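Local atomic coordinates of putative serine phosphatase (Pseudomonas aeruginosa, PDB entry 6K4E), a protein that probably dephosphorylates phosphoserine or phosphothreonine in a partner protein, as a magnesium-dependent PP2C-type phosphatase of the SiaABC pathway controlling biofilm formation. Residues 59-64 and 90-95; 106-111 and 296-301; 192-197 and 231-236. All blocks are in the same frame, centred on the assembly; numbering follows the deposited sequence.

Contact 1: 59-64 and 90-95; sequences DYASLI and DVVGGD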
loop_
_atom_site.group_PDB
_atom_site.type_symbol
_atom_site.label_atom_id
_atom_site.label_comp_id
_atom_site.label_asym_id
_atom_site.label_seq_id
_atom_site.Cartn_x
_atom_site.Cartn_y
_atom_site.Cartn_z
ATOM N N ASP B 59 7.544 8.135 11.922
ATOM C CA ASP B 59 8.909 7.618 11.950
ATOM C C ASP B 59 8.867 6.113 11.810
ATOM O O ASP B 59 9.690 5.568 11.085
ATOM C CB ASP B 59 9.638 7.990 13.258
ATOM C CG ASP B 59 10.181 9.397 13.328
ATOM O OD1 ASP B 59 10.475 9.984 12.254
ATOM O OD2 ASP B 59 10.343 9.910 14.456
ATOM N N TYR B 60 7.924 5.439 12.493
ATOM C CA TYR B 60 7.764 4.007 12.348
ATOM C C TYR B 60 7.224 3.668 10.933
ATOM O O TYR B 60 7.669 2.692 10.328
ATOM C CB TYR B 60 6.889 3.417 13.474
ATOM C CG TYR B 60 6.730 1.912 13.356
ATOM C CD1 TYR B 60 7.801 1.054 13.599
ATOM C CD2 TYR B 60 5.523 1.347 12.956
ATOM C CE1 TYR B 60 7.672 -0.329 13.447
ATOM C CE2 TYR B 60 5.386 -0.033 12.787
ATOM C CZ TYR B 60 6.463 -0.867 13.038
ATOM O OH TYR B 60 6.333 -2.225 12.885
ATOM N N ALA B 61 6.312 4.500 10.400
ATOM C CA ALA B 61 5.769 4.315 9.048
ATOM C C ALA B 61 6.873 4.461 7.978
ATOM O O ALA B 61 6.772 3.845 6.915
ATOM C CB ALA B 61 4.645 5.308 8.782
ATOM N N SER B 62 7.959 5.214 8.282
ATOM C CA SER B 62 9.070 5.384 7.344
ATOM C C SER B 62 9.926 4.133 7.276
ATOM O O SER B 62 10.549 3.893 6.253
ATOM C CB SER B 62 9.889 6.630 7.653
ATOM O OG SER B 62 10.629 6.490 8.853
ATOM N N LEU B 63 9.867 3.282 8.311
ATOM C CA LEU B 63 10.566 1.993 8.350
ATOM C C LEU B 63 9.856 1.054 7.370
ATOM O O LEU B 63 10.519 0.294 6.650
ATOM C CB LEU B 63 10.554 1.416 9.777
ATOM C CG LEU B 63 11.710 1.783 10.742
ATOM C CD1 LEU B 63 11.266 1.578 12.138
ATOM C CD2 LEU B 63 12.962 0.891 10.557
ATOM N N ILE B 64 8.498 1.117 7.330
ATOM C CA ILE B 64 7.699 0.311 6.406
ATOM C C ILE B 64 8.029 0.753 4.970
ATOM O O ILE B 64 8.346 -0.091 4.137
ATOM C CB ILE B 64 6.165 0.347 6.726
ATOM C CG1 ILE B 64 5.863 -0.325 8.096
ATOM C CG2 ILE B 64 5.352 -0.340 5.602
ATOM C CD1 ILE B 64 4.532 -0.006 8.728
ATOM N N ASP B 90 7.928 15.066 3.792
ATOM C CA ASP B 90 7.613 14.812 5.181
ATOM C C ASP B 90 8.403 13.550 5.594
ATOM O O ASP B 90 9.470 13.303 5.023
ATOM C CB ASP B 90 6.093 14.797 5.396
ATOM C CG ASP B 90 5.384 15.981 4.703
ATOM O OD1 ASP B 90 5.861 17.140 4.843
ATOM O OD2 ASP B 90 4.377 15.740 3.986
ATOM N N VAL B 91 7.970 12.796 6.586
ATOM C CA VAL B 91 8.758 11.617 6.971
ATOM C C VAL B 91 8.560 10.496 5.935
ATOM O O VAL B 91 9.488 9.742 5.632
ATOM C CB VAL B 91 8.399 11.191 8.405
ATOM C CG1 VAL B 91 9.400 10.174 8.943
ATOM C CG2 VAL B 91 8.349 12.416 9.315
ATOM N N VAL B 92 7.351 10.428 5.373
ATOM C CA VAL B 92 6.957 9.482 4.327
ATOM C C VAL B 92 6.485 10.307 3.124
ATOM O O VAL B 92 5.908 11.385 3.301
ATOM C CB VAL B 92 5.901 8.445 4.812
ATOM C CG1 VAL B 92 6.496 7.500 5.854
ATOM C CG2 VAL B 92 4.631 9.121 5.348
ATOM N N GLY B 93 6.749 9.829 1.923
ATOM C CA GLY B 93 6.376 10.572 0.728
ATOM C C GLY B 93 5.676 9.736 -0.318
ATOM O O GLY B 93 5.388 8.575 -0.061
ATOM N N GLY B 94 5.435 10.331 -1.489
ATOM C CA GLY B 94 4.756 9.680 -2.604
ATOM C C GLY B 94 5.710 9.189 -3.667
ATOM O O GLY B 94 5.294 8.667 -4.706
ATOM N N ASP B 95 6.999 9.317 -3.395
ATOM C CA ASP B 95 8.031 8.930 -4.339
ATOM C C ASP B 95 8.676 7.652 -3.904
ATOM O O ASP B 95 8.989 7.485 -2.710
ATOM C CB ASP B 95 9.150 9.991 -4.347
ATOM C CG ASP B 95 9.056 11.180 -5.289
ATOM O OD1 ASP B 95 7.926 11.539 -5.690
ATOM O OD2 ASP B 95 10.095 11.836 -5.508
#

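Contact 2: 106-111 and 296-301; sequences YLIGVV and LSFRFD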
loop_
_atom_site.group_PDB
_atom_site.type_symbol
_atom_site.label_atom_id
_atom_site.label_comp_id
_atom_site.label_asym_id
_atom_site.label_seq_id
_atom_site.Cartn_x
_atom_site.Cartn_y
_atom_site.Cartn_z
ATOM N N TYR B 106 19.286 -5.105 -16.362
ATOM C CA TYR B 106 18.455 -4.782 -15.204
ATOM C C TYR B 106 17.365 -3.813 -15.509
ATOM O O TYR B 106 17.477 -2.983 -16.441
ATOM C CB TYR B 106 19.307 -4.274 -14.014
ATOM C CG TYR B 106 20.215 -3.111 -14.344
ATOM C CD1 TYR B 106 19.798 -1.799 -14.158
ATOM C CD2 TYR B 106 21.518 -3.324 -14.793
ATOM C CE1 TYR B 106 20.644 -0.723 -14.448
ATOM C CE2 TYR B 106 22.356 -2.262 -15.114
ATOM C CZ TYR B 106 21.926 -0.964 -14.913
ATOM O OH TYR B 106 22.769 0.083 -15.229
ATOM N N LEU B 107 16.333 -3.866 -14.657
ATOM C CA LEU B 107 15.211 -2.950 -14.713
ATOM C C LEU B 107 15.411 -1.966 -13.600
ATOM O O LEU B 107 15.671 -2.361 -12.486
ATOM C CB LEU B 107 13.877 -3.684 -14.548
ATOM C CG LEU B 107 12.623 -2.796 -14.519
ATOM C CD1 LEU B 107 12.268 -2.242 -15.933
ATOM C CD2 LEU B 107 11.485 -3.551 -13.968
ATOM N N ILE B 108 15.291 -0.674 -13.904
ATOM C CA ILE B 108 15.470 0.394 -12.919
ATOM C C ILE B 108 14.442 1.508 -13.184
ATOM O O ILE B 108 14.174 1.842 -14.334
ATOM C CB ILE B 108 16.937 0.830 -12.922
ATOM C CG1 ILE B 108 17.288 1.692 -11.700
ATOM C CG2 ILE B 108 17.347 1.494 -14.254
ATOM C CD1 ILE B 108 18.911 1.873 -11.407
ATOM N N GLY B 109 13.867 2.066 -12.139
ATOM C CA GLY B 109 12.873 3.115 -12.325
ATOM C C GLY B 109 12.548 3.962 -11.115
ATOM O O GLY B 109 12.989 3.662 -10.012
ATOM N N VAL B 110 11.811 5.055 -11.330
ATOM C CA VAL B 110 11.364 5.994 -10.290
ATOM C C VAL B 110 9.881 6.205 -10.488
ATOM O O VAL B 110 9.383 6.112 -11.615
ATOM C CB VAL B 110 12.110 7.361 -10.267
ATOM C CG1 VAL B 110 13.574 7.207 -9.868
ATOM C CG2 VAL B 110 11.943 8.134 -11.587
ATOM N N VAL B 111 9.164 6.486 -9.400
ATOM C CA VAL B 111 7.709 6.668 -9.452
ATOM C C VAL B 111 7.364 7.828 -8.540
ATOM O O VAL B 111 7.907 7.914 -7.449
ATOM C CB VAL B 111 6.903 5.375 -9.040
ATOM C CG1 VAL B 111 5.409 5.601 -9.169
ATOM C CG2 VAL B 111 7.310 4.143 -9.849
ATOM N N LEU B 296 17.557 8.696 -9.123
ATOM C CA LEU B 296 18.173 7.389 -9.252
ATOM C C LEU B 296 19.061 7.438 -10.477
ATOM O O LEU B 296 18.606 7.737 -11.585
ATOM C CB LEU B 296 17.119 6.262 -9.330
ATOM C CG LEU B 296 17.616 4.808 -9.307
ATOM C CD1 LEU B 296 18.757 4.596 -8.309
ATOM C CD2 LEU B 296 16.468 3.854 -9.077
ATOM N N SER B 297 20.364 7.256 -10.243
ATOM C CA SER B 297 21.342 7.325 -11.304
ATOM C C SER B 297 22.019 6.010 -11.435
ATOM O O SER B 297 22.146 5.302 -10.451
ATOM C CB SER B 297 22.349 8.439 -11.041
ATOM O OG SER B 297 23.349 8.523 -12.044
ATOM N N PHE B 298 22.418 5.677 -12.668
ATOM C CA PHE B 298 23.082 4.438 -13.077
ATOM C C PHE B 298 23.999 4.696 -14.257
ATOM O O PHE B 298 23.765 5.614 -15.029
ATOM C CB PHE B 298 22.055 3.344 -13.381
ATOM C CG PHE B 298 21.039 3.644 -14.460
ATOM C CD1 PHE B 298 19.910 4.413 -14.189
ATOM C CD2 PHE B 298 21.178 3.112 -15.729
ATOM C CE1 PHE B 298 18.949 4.664 -15.188
ATOM C CE2 PHE B 298 20.223 3.370 -16.720
ATOM C CZ PHE B 298 19.104 4.132 -16.444
ATOM N N ARG B 299 25.085 3.940 -14.366
ATOM C CA ARG B 299 26.055 4.176 -15.419
ATOM C C ARG B 299 26.437 2.890 -16.133
ATOM O O ARG B 299 26.556 1.846 -15.491
ATOM C CB ARG B 299 27.293 4.868 -14.809
ATOM C CG ARG B 299 28.478 5.005 -15.745
ATOM C CD ARG B 299 29.488 5.949 -15.188
ATOM N NE ARG B 299 30.756 5.858 -15.905
ATOM C CZ ARG B 299 31.244 6.806 -16.695
ATOM N NH1 ARG B 299 30.558 7.927 -16.899
ATOM N NH2 ARG B 299 32.416 6.644 -17.291
ATOM N N PHE B 300 26.628 2.973 -17.469
ATOM C CA PHE B 300 27.092 1.842 -18.259
ATOM C C PHE B 300 28.573 2.001 -18.555
ATOM O O PHE B 300 29.007 3.060 -19.005
ATOM C CB PHE B 300 26.260 1.590 -19.542
ATOM C CG PHE B 300 26.673 0.302 -20.235
ATOM C CD1 PHE B 300 26.365 -0.939 -19.678
ATOM C CD2 PHE B 300 27.445 0.334 -21.396
ATOM C CE1 PHE B 300 26.803 -2.122 -20.280
ATOM C CE2 PHE B 300 27.884 -0.850 -21.995
ATOM C CZ PHE B 300 27.558 -2.071 -21.437
ATOM N N ASP B 301 29.340 0.944 -18.231
ATOM C CA ASP B 301 30.793 0.771 -18.351
ATOM C C ASP B 301 31.599 2.026 -18.006
ATOM O O ASP B 301 31.804 2.306 -16.826
ATOM C CB ASP B 301 31.177 0.219 -19.730
ATOM C CG ASP B 301 31.221 -1.300 -19.807
ATOM O OD1 ASP B 301 30.342 -1.954 -19.196
ATOM O OD2 ASP B 301 32.123 -1.835 -20.494
HETATM O O HOH W 1 25.353 -0.581 -15.691
#

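Contact 3: 192-197 and 231-236; sequences ISLYAS and WTFYLS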
loop_
_atom_site.group_PDB
_atom_site.type_symbol
_atom_site.label_atom_id
_atom_site.label_comp_id
_atom_site.label_asym_id
_atom_site.label_seq_id
_atom_site.Cartn_x
_atom_site.Cartn_y
_atom_site.Cartn_z
ATOM N N ILE B 192 7.843 11.540 -16.743
ATOM C CA ILE B 192 9.207 11.389 -16.218
ATOM C C ILE B 192 10.140 11.143 -17.386
ATOM O O ILE B 192 9.808 10.388 -18.300
ATOM C CB ILE B 192 9.375 10.384 -15.028
ATOM C CG1 ILE B 192 8.818 11.054 -13.720
ATOM C CG2 ILE B 192 10.892 9.965 -14.820
ATOM C CD1 ILE B 192 8.897 10.325 -12.521
ATOM N N SER B 193 11.271 11.852 -17.381
ATOM C CA SER B 193 12.279 11.794 -18.439
ATOM C C SER B 193 13.478 10.994 -18.014
ATOM O O SER B 193 13.790 10.915 -16.818
ATOM C CB SER B 193 12.764 13.202 -18.786
ATOM O OG SER B 193 11.701 14.073 -19.128
ATOM N N LEU B 194 14.186 10.450 -18.994
ATOM C CA LEU B 194 15.473 9.827 -18.771
ATOM C C LEU B 194 16.521 10.812 -19.308
ATOM O O LEU B 194 16.474 11.193 -20.468
ATOM C CB LEU B 194 15.600 8.455 -19.442
ATOM C CG LEU B 194 16.993 7.793 -19.351
ATOM C CD1 LEU B 194 17.283 7.279 -17.971
ATOM C CD2 LEU B 194 17.097 6.686 -20.306
ATOM N N TYR B 195 17.431 11.261 -18.439
ATOM C CA TYR B 195 18.500 12.146 -18.807
ATOM C C TYR B 195 19.749 11.251 -18.960
ATOM O O TYR B 195 19.893 10.279 -18.225
ATOM C CB TYR B 195 18.718 13.160 -17.694
ATOM C CG TYR B 195 17.814 14.367 -17.764
ATOM C CD1 TYR B 195 18.154 15.473 -18.538
ATOM C CD2 TYR B 195 16.641 14.434 -17.008
ATOM C CE1 TYR B 195 17.333 16.595 -18.600
ATOM C CE2 TYR B 195 15.809 15.554 -17.062
ATOM C CZ TYR B 195 16.163 16.635 -17.863
ATOM O OH TYR B 195 15.404 17.779 -17.895
ATOM N N ALA B 196 20.595 11.530 -19.952
ATOM C CA ALA B 196 21.840 10.784 -20.211
ATOM C C ALA B 196 22.905 11.787 -20.525
ATOM O O ALA B 196 22.635 12.748 -21.244
ATOM C CB ALA B 196 21.675 9.849 -21.397
ATOM N N SER B 197 24.112 11.576 -19.998
ATOM C CA SER B 197 25.217 12.479 -20.239
ATOM C C SER B 197 26.580 11.771 -20.214
ATOM O O SER B 197 26.797 10.855 -19.424
ATOM C CB SER B 197 25.191 13.642 -19.256
ATOM O OG SER B 197 26.171 14.574 -19.665
ATOM N N TRP B 231 28.686 6.809 -20.326
ATOM C CA TRP B 231 27.425 7.521 -20.142
ATOM C C TRP B 231 26.814 7.258 -18.793
ATOM O O TRP B 231 26.711 6.105 -18.353
ATOM C CB TRP B 231 26.420 7.159 -21.278
ATOM C CG TRP B 231 26.765 7.793 -22.589
ATOM C CD1 TRP B 231 27.755 7.415 -23.452
ATOM C CD2 TRP B 231 26.158 8.959 -23.153
ATOM N NE1 TRP B 231 27.794 8.266 -24.525
ATOM C CE2 TRP B 231 26.814 9.220 -24.375
ATOM C CE3 TRP B 231 25.108 9.818 -22.743
ATOM C CZ2 TRP B 231 26.461 10.301 -25.192
ATOM C CZ3 TRP B 231 24.761 10.892 -23.548
ATOM C CH2 TRP B 231 25.433 11.129 -24.755
ATOM N N THR B 232 26.361 8.339 -18.142
ATOM C CA THR B 232 25.654 8.267 -16.859
ATOM C C THR B 232 24.208 8.623 -17.167
ATOM O O THR B 232 23.959 9.529 -17.961
ATOM C CB THR B 232 26.311 9.162 -15.772
ATOM O OG1 THR B 232 27.706 8.883 -15.730
ATOM C CG2 THR B 232 25.750 8.893 -14.397
ATOM N N PHE B 233 23.273 7.862 -16.598
ATOM C CA PHE B 233 21.839 8.014 -16.800
ATOM C C PHE B 233 21.224 8.483 -15.513
ATOM O O PHE B 233 21.790 8.234 -14.448
ATOM C CB PHE B 233 21.192 6.695 -17.276
ATOM C CG PHE B 233 21.703 6.225 -18.618
ATOM C CD1 PHE B 233 22.840 5.430 -18.706
ATOM C CD2 PHE B 233 21.099 6.644 -19.798
ATOM C CE1 PHE B 233 23.349 5.045 -19.944
ATOM C CE2 PHE B 233 21.614 6.258 -21.043
ATOM C CZ PHE B 233 22.726 5.446 -21.101
ATOM N N TYR B 234 20.128 9.267 -15.614
ATOM C CA TYR B 234 19.513 9.883 -14.453
ATOM C C TYR B 234 18.036 9.851 -14.581
ATOM O O TYR B 234 17.483 10.320 -15.570
ATOM C CB TYR B 234 19.938 11.359 -14.307
ATOM C CG TYR B 234 21.425 11.576 -14.292
ATOM C CD1 TYR B 234 22.138 11.732 -15.479
ATOM C CD2 TYR B 234 22.130 11.635 -13.086
ATOM C CE1 TYR B 234 23.515 11.944 -15.466
ATOM C CE2 TYR B 234 23.513 11.800 -13.067
ATOM C CZ TYR B 234 24.189 11.982 -14.258
ATOM O OH TYR B 234 25.531 12.158 -14.240
ATOM N N LEU B 235 17.390 9.324 -13.542
ATOM C CA LEU B 235 15.948 9.228 -13.449
ATOM C C LEU B 235 15.571 10.050 -12.250
ATOM O O LEU B 235 15.849 9.641 -11.136
ATOM C CB LEU B 235 15.523 7.755 -13.265
ATOM C CG LEU B 235 15.469 6.920 -14.541
ATOM C CD1 LEU B 235 15.270 5.436 -14.218
ATOM C CD2 LEU B 235 14.351 7.397 -15.488
ATOM N N SER B 236 14.939 11.197 -12.463
ATOM C CA SER B 236 14.538 12.045 -11.356
ATOM C C SER B 236 13.051 12.345 -11.423
ATOM O O SER B 236 12.522 12.551 -12.503
ATOM C CB SER B 236 15.322 13.359 -11.388
ATOM O OG SER B 236 14.785 14.307 -10.480
HETATM O O HOH W 2 15.068 12.384 -15.024
HETATM O O HOH W 3 12.423 13.860 -14.965
#

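Contact 1: 59-64 and 90-95
Val-92 pushes its CG1 methyl against the backbone of the helix at Ala-61 and Ser-62, and this is the close-packed part of the contact. The methyl lies 3.6 Å from Ser-62 N and 3.7 Å from Ala-61 C, so it rests on the peptide link itself and only brushes Ala-61 CB, at 4.1 Å. With CG1 beside its own backbone N (chi1 -67°), Val-92 turns this branch to the helix. On the more open side Val-91 reaches out with its own CG1, which passes 3.8 Å from Ser-62 CB and 3.5 Å from Asp-59 OD1. The carboxylate of the exposed Asp-59 thus meets a methyl, a contact without directional bonding. Ser-62 CB also approaches Val-91 O, while its hydroxyl is turned back onto its own helix: OG (chi1 70°) donates to Asp-59 O at 2.6 Å, the donor tilted 28° from the carbonyl plane. Asp-59 O receives a second, weak bond from Ser-62 N, and no hydrogen bond crosses between 59-64 and 90-95. Just beyond, Gln-65 NE2 bonds Gly-93 O, adding a polar tie between helix and loop. Elsewhere on the helix Tyr-60 and Ala-61 pack on Pro-119 and Leu-122 of the second subunit. The arrangement lays helix 49-67 against the loop that leads, through Gly-94 and its backbone pairing with Cys-113, toward one of the magnesium sites of a PP2C-type phosphatase, that of Asp-112, Cys-113 and Gly-115; the side chain of Val-92 is itself about 11 Å from a bound magnesium.

Contact 2: 106-111 and 296-301
Tyr-106 and Phe-298 both set CG between backbone N and carbonyl carbon (chi1 54° and 59°), and each ring thereby swings into the space between the two strands. The phenol reaches Phe-298 with its far end: Tyr-106 OH lies 3.5 Å from Phe-298 CD2, which sits at the edge of the tyrosine ring near its plane. The strands run nearly antiparallel, at 156°, but their axes stay 8.0 Å apart at closest, so side chains and not backbones meet. Ile-108 fills the middle of this layer. Its CG2 methyl stands over one face of the Phe-298 ring in a CH-pi contact, 3.8 Å from the centroid and only slightly off the normal. The other branch turns to Leu-296, where Ile-108 CG1 presses on Leu-296 CD2 at 3.5 Å, tighter than usual for two carbons. Farther along, Val-110 CG1 packs 3.7 Å from Leu-296 CB, the two side chains running in opposite directions. Strand 105-113 and strand 293-300 belong to different antiparallel sheets, and the layer joins the two halves of the PP2C beta sandwich. Phe-298 also meets the nearly parallel ring of Phe-233, next to it in its own sheet. At the polar end a water lying at the edge of the tyrosine ring, in its plane, binds Tyr-106 OH at 2.7 Å and donates to Arg-299 O over the same distance. No direct hydrogen bond joins the segments: the sheets hold to each other here by shape and apolar burial, with one bridging water joining the phenol oxygen to the backbone of Arg-299.

Contact 3: 192-197 and 231-236
Tyr-195 and Tyr-234 exchange two backbone hydrogen bonds that differ in shape. Tyr-195 N donates to Tyr-234 O at 3.0 Å, nearly straight at 173° and in the carbonyl plane; the return bond from Tyr-234 N to Tyr-195 O is shorter, 2.8 Å, yet bent to 147°. Two residues on, Ser-197 N donates to Thr-232 O at 2.9 Å, and Thr-232 N to Ser-197 O, also at 2.9 Å. The backbone N and O of the alternate residues face outward to the neighbouring strands: Leu-194 and Ala-196 pair with Leu-205 and Gln-203, Phe-233 and Leu-235 with Phe-298 and Leu-296. These are therefore inner strands of one antiparallel sheet of the PP2C beta sandwich. Leu-194, Ala-196, Phe-233 and Leu-235 share one face, where Ala-196 CB meets Phe-233 CE2 at 3.6 Å and Leu-194 CD1 lies against Leu-235 CD2. On the other face Tyr-195 and Tyr-234 pack on helix 254-264. Polar ends there find partners beyond the pair: Tyr-234 OH bonds Gln-272 OE1, Thr-232 OG1 bonds Ala-265 O and Arg-299 NH1, and Ser-197 OG bonds Glu-201 O and Gly-199 N. Trp-231, with CG beside its backbone N (chi1 -74°), lays the six-membered ring of its indole along the other strand: CE3 lies 3.4 Å from Ser-197 N, and Ala-196 O sits at the ring edge, near its plane. Toward Ile-192 the two segments spread apart and waters replace direct bonds. One water donates to Ser-193 O at 2.6 Å, accepts from Ser-236 N at 2.8 Å, and gives Tyr-234 O a second, longer bond. Another donates to Ser-236 O and takes a weak bond from Ser-193 N, while Ser-193 OG turns to Glu-204 OE2.

How the contacts relate
Along the chain contact 1 closes first; contact 2 then spans most of the rest of the chain, opening at 106-111 and closing at 296-301, and contact 3 falls within that span. Contacts 2 and 3 have centres 8 Å apart and share a sheet, since strands 293-300 and 231-236 are neighbours in it: Phe-298 O probably accepts from Phe-233 N, and Leu-296 O from Leu-235 N. Contact 3 knits that sheet, and contact 2 ties it to the other. Contact 1 lies across the chain's centre, 22 Å from contact 2 between centres, touching it where Asp-95 packs on Val-111. It joins helix 49-67, which also meets the second subunit, to the loop linking strands 82-87 and 95-101 of the two sheets.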